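Local atomic coordinates of ATP-dependent DNA helicase RecQ (Porphyromonas gingivalis, PDB entry 3IUO), a protein that probably couples ATP hydrolysis to the unwinding of duplex DNA with 3'-5' polarity, and is represented here by its C-terminal domain. Residues 23-28 against 54-59; 27-32 against 61-66; 36-41 against 65-70; 71-76 against 109-114; 83-88 against 94-99. All coordinates share one frame; numbering follows the deposited sequence.

From the N terminus, helix 15-30 opens two contacts in succession. Contact 1 closes a loop back onto it from the end of helix 46-58, and contact 2, which shares Q27 and Q28 with contact 1, closes from the strip that follows. Contact 3 opens later, on helix 35-41, and crosses contact 1 along the chain; it ends on the same part as contact 2, with I65 and D66 in common. These three lie within the helix-turn-helix family region and join its helices. Contact 4 begins only after they have closed, tying the junction of helices 66-72 and 75-87 to helix 106-121. Within its loop lies contact 5, which joins helix 75-87 to helix 93-100.

Contact 1 (23-28 against 54-59); sequences VSIVQQ and ETIVYS
I25 and V26 meet I56 through aliphatic branches alone, so no flat group takes part in the join. The one ring in the two segments, that of Y58, is turned elsewhere: E54 O lies 3.1 Å over one of its faces, nearer the border than the middle, and its OH bonds to R113 NH1 on helix 106-121. T90 of the second subunit also packs on Y58.

Across the interface I56 is the central piece. Its CD1 touches I25 CG2 at 3.9 Å and V26 CG2, also at 3.9 Å. Its other branch meets V26, with I56 CG2 3.7 Å from V26 CG2. The long arm of I56 carries CD1 far from its own helix because it is extended at chi2 (162°), while V26 turns CG1 anti to its backbone N (chi1 171°), which leaves CG2 beside that N and facing I56. Both pairs meet at a slant, methyl against methyl. Behind I56, S59 OG gives a 2.7 Å hydrogen bond to I56 O, coming in 23° off the plane of that carbonyl, which satisfies a carbonyl in the last turn of helix 46-58. K22 and T61 also touch I56. The packing of helix 15-30 against helix 46-58, first against third, is consistent with the three-helix core of a helix-turn-helix domain, the family to which this region belongs.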
# COMPACT_ATOMS: atom_id res chain seq x y z
N VAL B 23 4.14 -20.56 10.14
CA VAL B 23 3.05 -21.37 10.65
C VAL B 23 3.05 -21.28 12.18
O VAL B 23 1.98 -21.13 12.79
CB VAL B 23 3.13 -22.83 10.15
CG1 VAL B 23 2.22 -23.74 11.00
CG2 VAL B 23 2.75 -22.91 8.66
N SER B 24 4.25 -21.38 12.78
CA SER B 24 4.41 -21.28 14.23
C SER B 24 3.95 -19.93 14.75
O SER B 24 3.24 -19.85 15.75
CB SER B 24 5.87 -21.52 14.64
OG SER B 24 6.22 -22.88 14.48
N ILE B 25 4.33 -18.86 14.06
CA ILE B 25 3.94 -17.49 14.47
C ILE B 25 2.42 -17.32 14.49
O ILE B 25 1.85 -16.73 15.43
CB ILE B 25 4.62 -16.42 13.60
CG1 ILE B 25 6.12 -16.38 13.94
CG2 ILE B 25 4.04 -15.04 13.85
CD1 ILE B 25 6.98 -15.64 12.90
N VAL B 26 1.76 -17.83 13.46
CA VAL B 26 0.30 -17.77 13.37
C VAL B 26 -0.32 -18.52 14.55
O VAL B 26 -1.26 -18.05 15.17
CB VAL B 26 -0.18 -18.33 12.02
CG1 VAL B 26 -1.70 -18.47 12.01
CG2 VAL B 26 0.28 -17.41 10.90
N GLN B 27 0.24 -19.69 14.87
CA GLN B 27 -0.28 -20.47 15.99
C GLN B 27 -0.08 -19.73 17.30
O GLN B 27 -0.98 -19.71 18.15
CB GLN B 27 0.39 -21.85 16.02
CG GLN B 27 -0.03 -22.73 14.86
CD GLN B 27 0.72 -24.06 14.80
OE1 GLN B 27 1.82 -24.20 15.36
NE2 GLN B 27 0.14 -25.04 14.11
N GLN B 28 1.10 -19.12 17.47
CA GLN B 28 1.40 -18.31 18.65
C GLN B 28 0.43 -17.14 18.81
O GLN B 28 -0.07 -16.88 19.91
CB GLN B 28 2.85 -17.81 18.64
CG GLN B 28 3.86 -18.90 19.04
CD GLN B 28 5.27 -18.52 18.65
OE1 GLN B 28 5.57 -18.25 17.47
NE2 GLN B 28 6.15 -18.47 19.63
N GLU B 54 3.78 -9.04 8.74
CA GLU B 54 3.33 -8.42 7.51
C GLU B 54 3.24 -9.41 6.32
O GLU B 54 2.23 -9.46 5.61
CB GLU B 54 4.21 -7.22 7.15
CG GLU B 54 4.00 -6.07 8.13
CD GLU B 54 5.11 -5.01 8.16
OE1 GLU B 54 6.21 -5.20 7.60
OE2 GLU B 54 4.90 -3.98 8.82
N THR B 55 4.29 -10.20 6.13
CA THR B 55 4.31 -11.23 5.09
C THR B 55 3.08 -12.16 5.23
O THR B 55 2.35 -12.44 4.24
CB THR B 55 5.63 -11.99 5.16
OG1 THR B 55 6.71 -11.10 4.82
CG2 THR B 55 5.60 -13.15 4.18
N ILE B 56 2.83 -12.59 6.46
CA ILE B 56 1.67 -13.44 6.77
C ILE B 56 0.35 -12.76 6.37
O ILE B 56 -0.51 -13.36 5.71
CB ILE B 56 1.67 -13.80 8.27
CG1 ILE B 56 2.80 -14.79 8.54
CG2 ILE B 56 0.30 -14.37 8.74
CD1 ILE B 56 3.15 -14.88 10.04
N VAL B 57 0.20 -11.51 6.78
CA VAL B 57 -1.03 -10.78 6.48
C VAL B 57 -1.18 -10.55 4.96
O VAL B 57 -2.28 -10.73 4.40
CB VAL B 57 -1.01 -9.46 7.24
CG1 VAL B 57 -2.14 -8.51 6.74
CG2 VAL B 57 -1.18 -9.75 8.71
N TYR B 58 -0.07 -10.21 4.28
CA TYR B 58 -0.17 -10.04 2.83
C TYR B 58 -0.62 -11.30 2.11
O TYR B 58 -1.24 -11.21 1.06
CB TYR B 58 1.17 -9.60 2.24
CG TYR B 58 1.73 -8.27 2.73
CD1 TYR B 58 0.92 -7.32 3.39
CD2 TYR B 58 3.08 -8.00 2.58
CE1 TYR B 58 1.47 -6.09 3.85
CE2 TYR B 58 3.64 -6.80 3.04
CZ TYR B 58 2.82 -5.86 3.67
OH TYR B 58 3.41 -4.70 4.08
N SER B 59 -0.28 -12.47 2.67
CA SER B 59 -0.64 -13.76 2.09
C SER B 59 -2.12 -14.14 2.27
O SER B 59 -2.60 -15.11 1.64
CB SER B 59 0.28 -14.84 2.63
OG SER B 59 -0.22 -15.34 3.86

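Contact 2 (27-32 against 61-66); sequences QQIDRK and TRINID
I29 sends both of its branches onto residues 61-66 in purely apolar contacts. Its CD1 meets I63 CD1 at 4.1 Å, and its CG2 meets I65 CG2 at 4.0 Å. The same I29 CG2 also rests against the backbone, 3.5 Å from N64 O. Both I63 (chi1 57°) and I65 (chi1 59°) hold CG1 in the crowded position between backbone N and carbonyl carbon; I63 CD1 still reaches I29, while I65 turns the end of its chain away toward L111 and I114 of helix 106-121 and leaves CG2 for I29.

The contact lies inside the helix-turn-helix region, where the end of its first helix packs on the connection leading out of helix 46-58. That helix end is a Schellman motif: V33 N bonds to Q28 O and K32 N to I29 O, with K32 at positive phi.

Polar links between the segments run through water. One water donates to I29 O at 2.8 Å and to N64 O at 2.7 Å, and accepts from K32 NZ at 2.9 Å, so it joins both backbones to the lysine. A second water donates to N64 OD1 and has a weak bond from K32 NZ. N64 OD1 also takes D66 N at 2.9 Å in an Asx turn just ahead of helix 66-72.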
# COMPACT_ATOMS: atom_id res chain seq x y z
N GLN B 27 0.24 -19.69 14.87
CA GLN B 27 -0.28 -20.47 15.99
C GLN B 27 -0.08 -19.73 17.30
O GLN B 27 -0.98 -19.71 18.15
CB GLN B 27 0.39 -21.85 16.02
CG GLN B 27 -0.03 -22.73 14.86
CD GLN B 27 0.72 -24.06 14.80
OE1 GLN B 27 1.82 -24.20 15.36
NE2 GLN B 27 0.14 -25.04 14.11
N GLN B 28 1.10 -19.12 17.47
CA GLN B 28 1.40 -18.31 18.65
C GLN B 28 0.43 -17.14 18.81
O GLN B 28 -0.07 -16.88 19.91
CB GLN B 28 2.85 -17.81 18.64
CG GLN B 28 3.86 -18.90 19.04
CD GLN B 28 5.27 -18.52 18.65
OE1 GLN B 28 5.57 -18.25 17.47
NE2 GLN B 28 6.15 -18.47 19.63
N ILE B 29 0.12 -16.47 17.70
CA ILE B 29 -0.77 -15.33 17.77
C ILE B 29 -2.16 -15.82 18.13
O ILE B 29 -2.85 -15.20 18.93
CB ILE B 29 -0.78 -14.53 16.46
CG1 ILE B 29 0.54 -13.74 16.31
CG2 ILE B 29 -1.98 -13.57 16.42
CD1 ILE B 29 0.76 -13.14 14.92
N ASP B 30 -2.57 -16.96 17.58
CA ASP B 30 -3.88 -17.52 17.90
C ASP B 30 -3.99 -17.85 19.38
O ASP B 30 -5.07 -17.74 19.97
CB ASP B 30 -4.17 -18.77 17.06
CG ASP B 30 -5.63 -19.22 17.15
OD1 ASP B 30 -6.52 -18.43 17.56
OD2 ASP B 30 -5.92 -20.38 16.80
N ARG B 31 -2.86 -18.25 19.97
CA ARG B 31 -2.77 -18.59 21.39
C ARG B 31 -2.50 -17.36 22.26
O ARG B 31 -2.25 -17.49 23.46
CB ARG B 31 -1.68 -19.65 21.67
CG ARG B 31 -1.92 -21.01 21.00
CD ARG B 31 -1.03 -22.14 21.53
NE ARG B 31 0.30 -21.70 21.99
CZ ARG B 31 1.43 -21.78 21.28
NH1 ARG B 31 1.43 -22.26 20.04
NH2 ARG B 31 2.58 -21.37 21.82
N LYS B 32 -2.55 -16.17 21.66
CA LYS B 32 -2.44 -14.91 22.39
C LYS B 32 -1.10 -14.72 23.11
O LYS B 32 -1.03 -14.23 24.24
CB LYS B 32 -3.63 -14.73 23.36
CG LYS B 32 -4.89 -14.09 22.79
CD LYS B 32 -5.32 -14.54 21.40
CE LYS B 32 -6.85 -14.53 21.26
NZ LYS B 32 -7.33 -13.76 20.07
N THR B 61 -3.76 -14.39 5.53
CA THR B 61 -4.13 -14.97 6.84
C THR B 61 -4.75 -13.91 7.72
O THR B 61 -4.16 -12.86 7.93
CB THR B 61 -2.88 -15.57 7.53
OG1 THR B 61 -2.30 -16.56 6.65
CG2 THR B 61 -3.21 -16.24 8.86
N ARG B 62 -5.96 -14.19 8.20
CA ARG B 62 -6.66 -13.26 9.08
C ARG B 62 -6.18 -13.44 10.51
O ARG B 62 -6.74 -14.20 11.28
CB ARG B 62 -8.19 -13.45 8.97
CG ARG B 62 -8.97 -12.32 9.65
CD ARG B 62 -10.49 -12.53 9.47
NE ARG B 62 -11.23 -11.42 10.10
CZ ARG B 62 -11.63 -10.31 9.48
NH1 ARG B 62 -11.39 -10.10 8.17
NH2 ARG B 62 -12.27 -9.38 10.20
N ILE B 63 -5.18 -12.69 10.89
CA ILE B 63 -4.70 -12.76 12.27
C ILE B 63 -5.31 -11.65 13.10
O ILE B 63 -5.61 -10.54 12.58
CB ILE B 63 -3.18 -12.66 12.34
CG1 ILE B 63 -2.71 -11.36 11.69
CG2 ILE B 63 -2.52 -13.87 11.67
CD1 ILE B 63 -1.26 -11.03 12.05
N ASN B 64 -5.44 -11.93 14.40
CA ASN B 64 -5.90 -10.91 15.29
C ASN B 64 -4.89 -10.61 16.37
O ASN B 64 -4.60 -11.46 17.20
CB ASN B 64 -7.26 -11.27 15.89
CG ASN B 64 -7.91 -10.03 16.49
OD1 ASN B 64 -7.44 -9.50 17.48
ND2 ASN B 64 -8.93 -9.51 15.81
N ILE B 65 -4.37 -9.39 16.35
CA ILE B 65 -3.39 -8.97 17.38
C ILE B 65 -3.93 -7.91 18.36
O ILE B 65 -3.15 -7.18 18.98
CB ILE B 65 -2.05 -8.49 16.72
CG1 ILE B 65 -2.27 -7.32 15.77
CG2 ILE B 65 -1.40 -9.66 15.95
CD1 ILE B 65 -1.00 -6.50 15.49
N ASP B 66 -5.25 -7.79 18.45
CA ASP B 66 -5.87 -6.82 19.38
C ASP B 66 -5.42 -7.02 20.80
O ASP B 66 -5.19 -6.04 21.51
CB ASP B 66 -7.40 -6.91 19.37
CG ASP B 66 -8.02 -6.46 18.06
OD1 ASP B 66 -7.30 -5.90 17.21
OD2 ASP B 66 -9.25 -6.69 17.90
O HOH W 1 -5.16 -13.89 18.18
O HOH W 2 -7.07 -10.48 20.16

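Contact 3 (36-41 against 65-70); sequences DDIAVS and IDYFIN
D36 and F68 are brought together by different choices of chi1: in D36 the carboxylate is folded between backbone N and carbonyl carbon (53°), whereas F68 swings its ring out opposite the backbone N (176°). The pair joins helix 35-41, the second helix of the helix-turn-helix family region, to helix 66-72. D36 OD1 comes 3.5 Å from F68 CE1, approaching the ring obliquely, with carboxylate and ring planes 52° apart. OD1 also takes a weak bond from D37 N. L35 and A34 pack on F68 as well, and L111 reaches it from helix 106-121.

Next to this pair, I38 CD1 lies 4.3 Å from Y67 OH, a loose touch. That hydroxyl is held by a hydrogen bond with V33 O in the turn before helix 35-41. I38 also packs on I25 and I29 of helix 15-30. The Y67 ring has its neighbour's methylene on one face, F68 CB standing 3.8 Å over it, closer to the border than to the middle.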
# COMPACT_ATOMS: atom_id res chain seq x y z
N ASP B 36 6.21 -9.46 21.36
CA ASP B 36 7.61 -9.36 21.76
C ASP B 36 8.13 -10.73 22.25
O ASP B 36 9.28 -11.09 21.99
CB ASP B 36 7.86 -8.20 22.74
CG ASP B 36 6.94 -8.21 23.95
OD1 ASP B 36 5.83 -8.80 23.91
OD2 ASP B 36 7.34 -7.63 24.98
N ASP B 37 7.28 -11.51 22.92
CA ASP B 37 7.64 -12.88 23.30
C ASP B 37 7.78 -13.81 22.09
O ASP B 37 8.68 -14.66 22.05
CB ASP B 37 6.66 -13.47 24.32
CG ASP B 37 6.73 -12.79 25.67
OD1 ASP B 37 7.71 -12.05 25.94
OD2 ASP B 37 5.80 -13.00 26.48
N ILE B 38 6.90 -13.64 21.10
CA ILE B 38 7.04 -14.39 19.87
C ILE B 38 8.40 -14.08 19.20
O ILE B 38 9.11 -14.99 18.79
CB ILE B 38 5.86 -14.09 18.88
CG1 ILE B 38 4.52 -14.54 19.48
CG2 ILE B 38 6.09 -14.77 17.55
CD1 ILE B 38 3.29 -14.23 18.60
N ALA B 39 8.76 -12.80 19.12
CA ALA B 39 10.05 -12.38 18.56
C ALA B 39 11.19 -13.14 19.21
O ALA B 39 11.98 -13.80 18.53
CB ALA B 39 10.25 -10.87 18.75
N VAL B 40 11.25 -13.07 20.54
CA VAL B 40 12.36 -13.69 21.28
C VAL B 40 12.42 -15.19 21.05
O VAL B 40 13.51 -15.74 20.83
CB VAL B 40 12.42 -13.26 22.78
CG1 VAL B 40 12.42 -11.74 22.92
CG2 VAL B 40 11.30 -13.89 23.62
N SER B 41 11.26 -15.84 21.01
CA SER B 41 11.17 -17.30 20.77
C SER B 41 11.71 -17.74 19.40
O SER B 41 12.09 -18.90 19.24
CB SER B 41 9.73 -17.79 20.93
OG SER B 41 8.95 -17.51 19.79
N ILE B 65 -4.37 -9.39 16.35
CA ILE B 65 -3.39 -8.97 17.38
C ILE B 65 -3.93 -7.91 18.36
O ILE B 65 -3.15 -7.18 18.98
CB ILE B 65 -2.05 -8.49 16.72
CG1 ILE B 65 -2.27 -7.32 15.77
CG2 ILE B 65 -1.40 -9.66 15.95
CD1 ILE B 65 -1.00 -6.50 15.49
N ASP B 66 -5.25 -7.79 18.45
CA ASP B 66 -5.87 -6.82 19.38
C ASP B 66 -5.42 -7.02 20.80
O ASP B 66 -5.19 -6.04 21.51
CB ASP B 66 -7.40 -6.91 19.37
CG ASP B 66 -8.02 -6.46 18.06
OD1 ASP B 66 -7.30 -5.90 17.21
OD2 ASP B 66 -9.25 -6.69 17.90
N TYR B 67 -5.26 -8.28 21.23
CA TYR B 67 -4.85 -8.59 22.60
C TYR B 67 -3.52 -7.92 22.94
O TYR B 67 -3.32 -7.46 24.06
CB TYR B 67 -4.74 -10.10 22.77
CG TYR B 67 -3.60 -10.75 22.01
CD1 TYR B 67 -2.37 -10.96 22.62
CD2 TYR B 67 -3.76 -11.15 20.68
CE1 TYR B 67 -1.32 -11.55 21.93
CE2 TYR B 67 -2.72 -11.74 19.97
CZ TYR B 67 -1.50 -11.93 20.60
OH TYR B 67 -0.48 -12.53 19.90
N PHE B 68 -2.62 -7.86 21.97
CA PHE B 68 -1.31 -7.26 22.19
C PHE B 68 -1.35 -5.73 22.06
O PHE B 68 -0.84 -5.02 22.92
CB PHE B 68 -0.28 -7.89 21.25
CG PHE B 68 1.09 -7.27 21.33
CD1 PHE B 68 1.96 -7.60 22.36
CD2 PHE B 68 1.51 -6.36 20.36
CE1 PHE B 68 3.23 -7.03 22.43
CE2 PHE B 68 2.76 -5.79 20.41
CZ PHE B 68 3.64 -6.12 21.46
N ILE B 69 -1.97 -5.23 21.00
CA ILE B 69 -2.11 -3.79 20.79
C ILE B 69 -2.79 -3.13 21.99
O ILE B 69 -2.31 -2.12 22.51
CB ILE B 69 -2.87 -3.46 19.50
CG1 ILE B 69 -2.01 -3.86 18.29
CG2 ILE B 69 -3.31 -1.98 19.47
CD1 ILE B 69 -2.68 -3.60 17.00
N ASN B 70 -3.91 -3.71 22.43
CA ASN B 70 -4.65 -3.18 23.58
C ASN B 70 -3.85 -3.18 24.90
O ASN B 70 -4.10 -2.35 25.79
CB ASN B 70 -5.97 -3.94 23.76
CG ASN B 70 -6.92 -3.76 22.57
OD1 ASN B 70 -6.90 -2.74 21.87
ND2 ASN B 70 -7.76 -4.76 22.34

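Contact 4 (71-76 against 109-114); sequences EVMDED and IRLVRI
M73, a selenomethionine, reaches from the break between helices 66-72 and 75-87 onto L111 and V112 of the last helix, 106-121. This is apolar packing within an all-helical domain: the corner where one helix stops and the next begins is laid against the C-terminal helix.

Along that helix, I109 points away from M73, and R110 is engaged elsewhere, in a salt bridge with E54 and a hydrogen bond to S51. L111 is the first to touch: its CB lies 4.2 Å from M73 SE, the two side chains running past each other in opposite directions, and its far end goes on to L50 and F68. V112 makes the closer join, through CG2, the methyl beside its backbone N. L78 of helix 75-87 touches both M73 and V112. The M73 chain is extended at chi2 (-171°) and bent at chi3 (38°), which turns the terminal methyl onto that valine branch. V112 CG2 lies 3.9 Å from M73 SE and comes within 3.6 Å of M73 CE.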
# COMPACT_ATOMS: atom_id res chain seq x y z
N GLU B 71 -2.91 -4.12 25.02
CA GLU B 71 -2.06 -4.22 26.21
C GLU B 71 -0.94 -3.18 26.17
O GLU B 71 -0.66 -2.53 27.17
CB GLU B 71 -1.45 -5.63 26.32
N VAL B 72 -0.33 -2.98 25.00
CA VAL B 72 0.89 -2.17 24.91
C VAL B 72 0.74 -0.74 24.37
O VAL B 72 1.55 0.13 24.67
CB VAL B 72 2.04 -2.90 24.16
CG1 VAL B 72 2.36 -4.24 24.80
CG2 VAL B 72 1.71 -3.06 22.68
N MSE B 73 -0.30 -0.49 23.59
CA MSE B 73 -0.42 0.79 22.91
C MSE B 73 -1.38 1.74 23.60
O MSE B 73 -2.40 1.33 24.16
CB MSE B 73 -0.82 0.61 21.43
CG MSE B 73 0.36 0.25 20.54
SE MSE B 73 -0.10 0.29 18.65
CE MSE B 73 -1.27 1.87 18.69
N ASP B 74 -1.02 3.02 23.59
CA ASP B 74 -1.91 4.07 24.07
C ASP B 74 -3.20 4.04 23.24
O ASP B 74 -3.15 3.98 21.99
CB ASP B 74 -1.22 5.43 23.97
N GLU B 75 -4.34 4.07 23.93
CA GLU B 75 -5.67 3.96 23.28
C GLU B 75 -5.98 5.02 22.20
O GLU B 75 -6.49 4.68 21.12
CB GLU B 75 -6.80 3.89 24.31
N ASP B 76 -5.67 6.29 22.49
CA ASP B 76 -5.86 7.38 21.50
C ASP B 76 -4.93 7.26 20.28
O ASP B 76 -5.30 7.66 19.17
CB ASP B 76 -5.67 8.76 22.16
CG ASP B 76 -6.71 9.05 23.24
OD1 ASP B 76 -7.93 9.01 22.94
OD2 ASP B 76 -6.32 9.36 24.39
N ILE B 109 2.70 2.44 14.04
CA ILE B 109 2.01 2.54 12.77
C ILE B 109 1.99 1.18 12.09
O ILE B 109 0.93 0.77 11.57
CB ILE B 109 2.65 3.60 11.85
CG1 ILE B 109 2.42 5.00 12.43
CG2 ILE B 109 2.05 3.50 10.44
CD1 ILE B 109 3.26 6.08 11.76
N ARG B 110 3.12 0.47 12.11
CA ARG B 110 3.15 -0.89 11.56
C ARG B 110 2.17 -1.85 12.24
O ARG B 110 1.49 -2.63 11.55
CB ARG B 110 4.56 -1.49 11.58
CG ARG B 110 5.47 -0.78 10.61
CD ARG B 110 6.89 -1.27 10.76
NE ARG B 110 7.08 -2.58 10.13
CZ ARG B 110 8.20 -3.28 10.19
NH1 ARG B 110 9.24 -2.84 10.89
NH2 ARG B 110 8.31 -4.43 9.55
N LEU B 111 2.08 -1.81 13.57
CA LEU B 111 1.14 -2.65 14.31
C LEU B 111 -0.31 -2.39 13.90
O LEU B 111 -1.09 -3.32 13.69
CB LEU B 111 1.31 -2.46 15.82
CG LEU B 111 2.53 -3.19 16.40
CD1 LEU B 111 2.79 -2.75 17.86
CD2 LEU B 111 2.38 -4.73 16.37
N VAL B 112 -0.69 -1.12 13.85
CA VAL B 112 -2.08 -0.81 13.56
C VAL B 112 -2.37 -1.15 12.11
O VAL B 112 -3.49 -1.57 11.82
CB VAL B 112 -2.44 0.65 13.89
CG1 VAL B 112 -3.92 0.95 13.57
CG2 VAL B 112 -2.18 0.89 15.35
N ARG B 113 -1.38 -0.96 11.23
CA ARG B 113 -1.54 -1.28 9.81
C ARG B 113 -1.79 -2.80 9.64
O ARG B 113 -2.63 -3.19 8.84
CB ARG B 113 -0.29 -0.82 9.06
CG ARG B 113 -0.31 -1.11 7.56
CD ARG B 113 0.88 -0.52 6.86
NE ARG B 113 0.90 -0.89 5.43
CZ ARG B 113 1.49 -1.97 4.96
NH1 ARG B 113 2.10 -2.81 5.80
NH2 ARG B 113 1.43 -2.23 3.67
N ILE B 114 -1.08 -3.62 10.40
CA ILE B 114 -1.35 -5.09 10.40
C ILE B 114 -2.79 -5.37 10.77
O ILE B 114 -3.49 -6.13 10.08
CB ILE B 114 -0.37 -5.85 11.33
CG1 ILE B 114 1.03 -5.85 10.68
CG2 ILE B 114 -0.86 -7.26 11.69
CD1 ILE B 114 2.15 -6.04 11.70

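Contact 5 (83-88 against 94-99); sequences EYFKES and EEAMQE
Y84 reaches across to A96 and E99, with F85 beside it, where helix 75-87 turns through a short loop into helix 93-100; the facing segments of the two helices are inclined at 124° between directions. The ring of Y84 is swung out opposite the backbone N (chi1 166°) and reaches both residues obliquely. Its CE2 meets A96 CB at 3.6 Å, while Y84 CE1 meets E99 CB, also at 3.6 Å, so the ring sits between residues three apart on helix 93-100. At its end, Y84 OH presses on the backbone, 3.3 Å from A96 CA, without a hydrogen bond to A96 N.

E99 crosses Y84 at about a right angle. Its chain is bent at chi2, leaving the carboxylate nearly parallel to the tyrosine ring, 6° apart, and E99 OE2 takes a 3.0 Å bond from Q98 NE2.

F85 takes a different rotamer, CG beside its backbone N, and its ring turns inward: F85 CZ reaches A96 CB at 3.9 Å. Y84 CD2 lies over the centre of one F85 face, 3.8 Å above it, and R113 of helix 106-121 also touches F85. At the helix end S88 supplies two bonds to F85 O, through its N and its OG, both from the same face of the carbonyl plane, with S88 OG at 2.8 Å.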
# COMPACT_ATOMS: atom_id res chain seq x y z
N GLU B 83 -8.00 5.32 12.37
CA GLU B 83 -8.79 6.26 11.58
C GLU B 83 -8.05 6.74 10.35
O GLU B 83 -8.64 6.83 9.25
CB GLU B 83 -9.22 7.47 12.41
CG GLU B 83 -10.43 8.12 11.81
CD GLU B 83 -11.74 7.30 12.02
OE1 GLU B 83 -11.75 6.26 12.74
OE2 GLU B 83 -12.78 7.72 11.47
N TYR B 84 -6.74 6.99 10.50
CA TYR B 84 -5.92 7.31 9.34
C TYR B 84 -6.05 6.22 8.26
O TYR B 84 -6.31 6.53 7.08
CB TYR B 84 -4.44 7.51 9.73
CG TYR B 84 -3.57 7.49 8.52
CD1 TYR B 84 -3.40 8.64 7.74
CD2 TYR B 84 -3.01 6.28 8.07
CE1 TYR B 84 -2.66 8.60 6.54
CE2 TYR B 84 -2.28 6.22 6.89
CZ TYR B 84 -2.09 7.37 6.14
OH TYR B 84 -1.37 7.32 4.98
N PHE B 85 -5.92 4.96 8.64
CA PHE B 85 -6.02 3.90 7.62
C PHE B 85 -7.41 3.79 7.00
O PHE B 85 -7.57 3.60 5.77
CB PHE B 85 -5.49 2.56 8.17
CG PHE B 85 -3.98 2.50 8.21
CD1 PHE B 85 -3.25 2.47 7.00
CD2 PHE B 85 -3.31 2.53 9.42
CE1 PHE B 85 -1.84 2.47 7.03
CE2 PHE B 85 -1.90 2.51 9.47
CZ PHE B 85 -1.17 2.47 8.26
N LYS B 86 -8.44 3.93 7.83
CA LYS B 86 -9.79 3.87 7.33
C LYS B 86 -10.07 4.93 6.28
O LYS B 86 -10.83 4.68 5.36
CB LYS B 86 -10.81 4.02 8.47
CG LYS B 86 -10.90 2.78 9.29
CD LYS B 86 -11.78 3.03 10.52
CE LYS B 86 -12.13 1.74 11.21
NZ LYS B 86 -10.89 1.22 11.80
N GLU B 87 -9.46 6.11 6.44
CA GLU B 87 -9.66 7.23 5.54
C GLU B 87 -8.65 7.31 4.40
O GLU B 87 -8.80 8.10 3.50
CB GLU B 87 -9.68 8.56 6.31
CG GLU B 87 -10.85 8.64 7.30
CD GLU B 87 -12.23 8.43 6.64
OE1 GLU B 87 -13.04 7.63 7.18
OE2 GLU B 87 -12.53 9.05 5.59
N SER B 88 -7.61 6.49 4.47
CA SER B 88 -6.54 6.55 3.47
C SER B 88 -6.97 5.95 2.13
O SER B 88 -7.96 5.20 2.03
CB SER B 88 -5.31 5.81 4.00
OG SER B 88 -5.57 4.41 4.03
N GLU B 94 5.11 4.13 3.83
CA GLU B 94 5.76 5.40 3.46
C GLU B 94 4.80 6.58 3.54
O GLU B 94 5.12 7.63 4.12
CB GLU B 94 6.41 5.34 2.06
CG GLU B 94 7.22 6.60 1.70
CD GLU B 94 7.97 6.51 0.37
OE1 GLU B 94 8.41 5.40 -0.01
OE2 GLU B 94 8.14 7.56 -0.30
N GLU B 95 3.60 6.40 2.99
CA GLU B 95 2.60 7.47 3.05
C GLU B 95 2.10 7.69 4.47
O GLU B 95 1.94 8.84 4.90
CB GLU B 95 1.44 7.20 2.09
CG GLU B 95 1.87 7.19 0.63
CD GLU B 95 2.44 8.51 0.14
OE1 GLU B 95 1.83 9.58 0.43
OE2 GLU B 95 3.47 8.47 -0.58
N ALA B 96 1.91 6.59 5.22
CA ALA B 96 1.48 6.70 6.62
C ALA B 96 2.49 7.50 7.45
O ALA B 96 2.11 8.37 8.22
CB ALA B 96 1.23 5.31 7.24
N MSE B 97 3.77 7.19 7.27
CA MSE B 97 4.88 7.90 7.96
C MSE B 97 4.92 9.40 7.62
O MSE B 97 5.23 10.22 8.49
CB MSE B 97 6.23 7.25 7.62
CG MSE B 97 6.51 5.90 8.25
SE MSE B 97 6.73 6.06 10.15
CE MSE B 97 8.40 7.09 10.26
N GLN B 98 4.65 9.74 6.36
CA GLN B 98 4.62 11.13 5.91
C GLN B 98 3.49 11.85 6.62
O GLN B 98 3.64 13.00 7.07
CB GLN B 98 4.40 11.16 4.40
CG GLN B 98 4.50 12.51 3.72
CD GLN B 98 4.18 12.40 2.26
OE1 GLN B 98 5.08 12.31 1.42
NE2 GLN B 98 2.89 12.38 1.93
N GLU B 99 2.36 11.16 6.76
CA GLU B 99 1.18 11.77 7.35
C GLU B 99 1.18 11.72 8.89
O GLU B 99 0.68 12.66 9.53
CB GLU B 99 -0.10 11.16 6.77
CG GLU B 99 -0.27 11.27 5.22
CD GLU B 99 -0.16 12.70 4.68
OE1 GLU B 99 -0.65 13.63 5.34
OE2 GLU B 99 0.41 12.89 3.57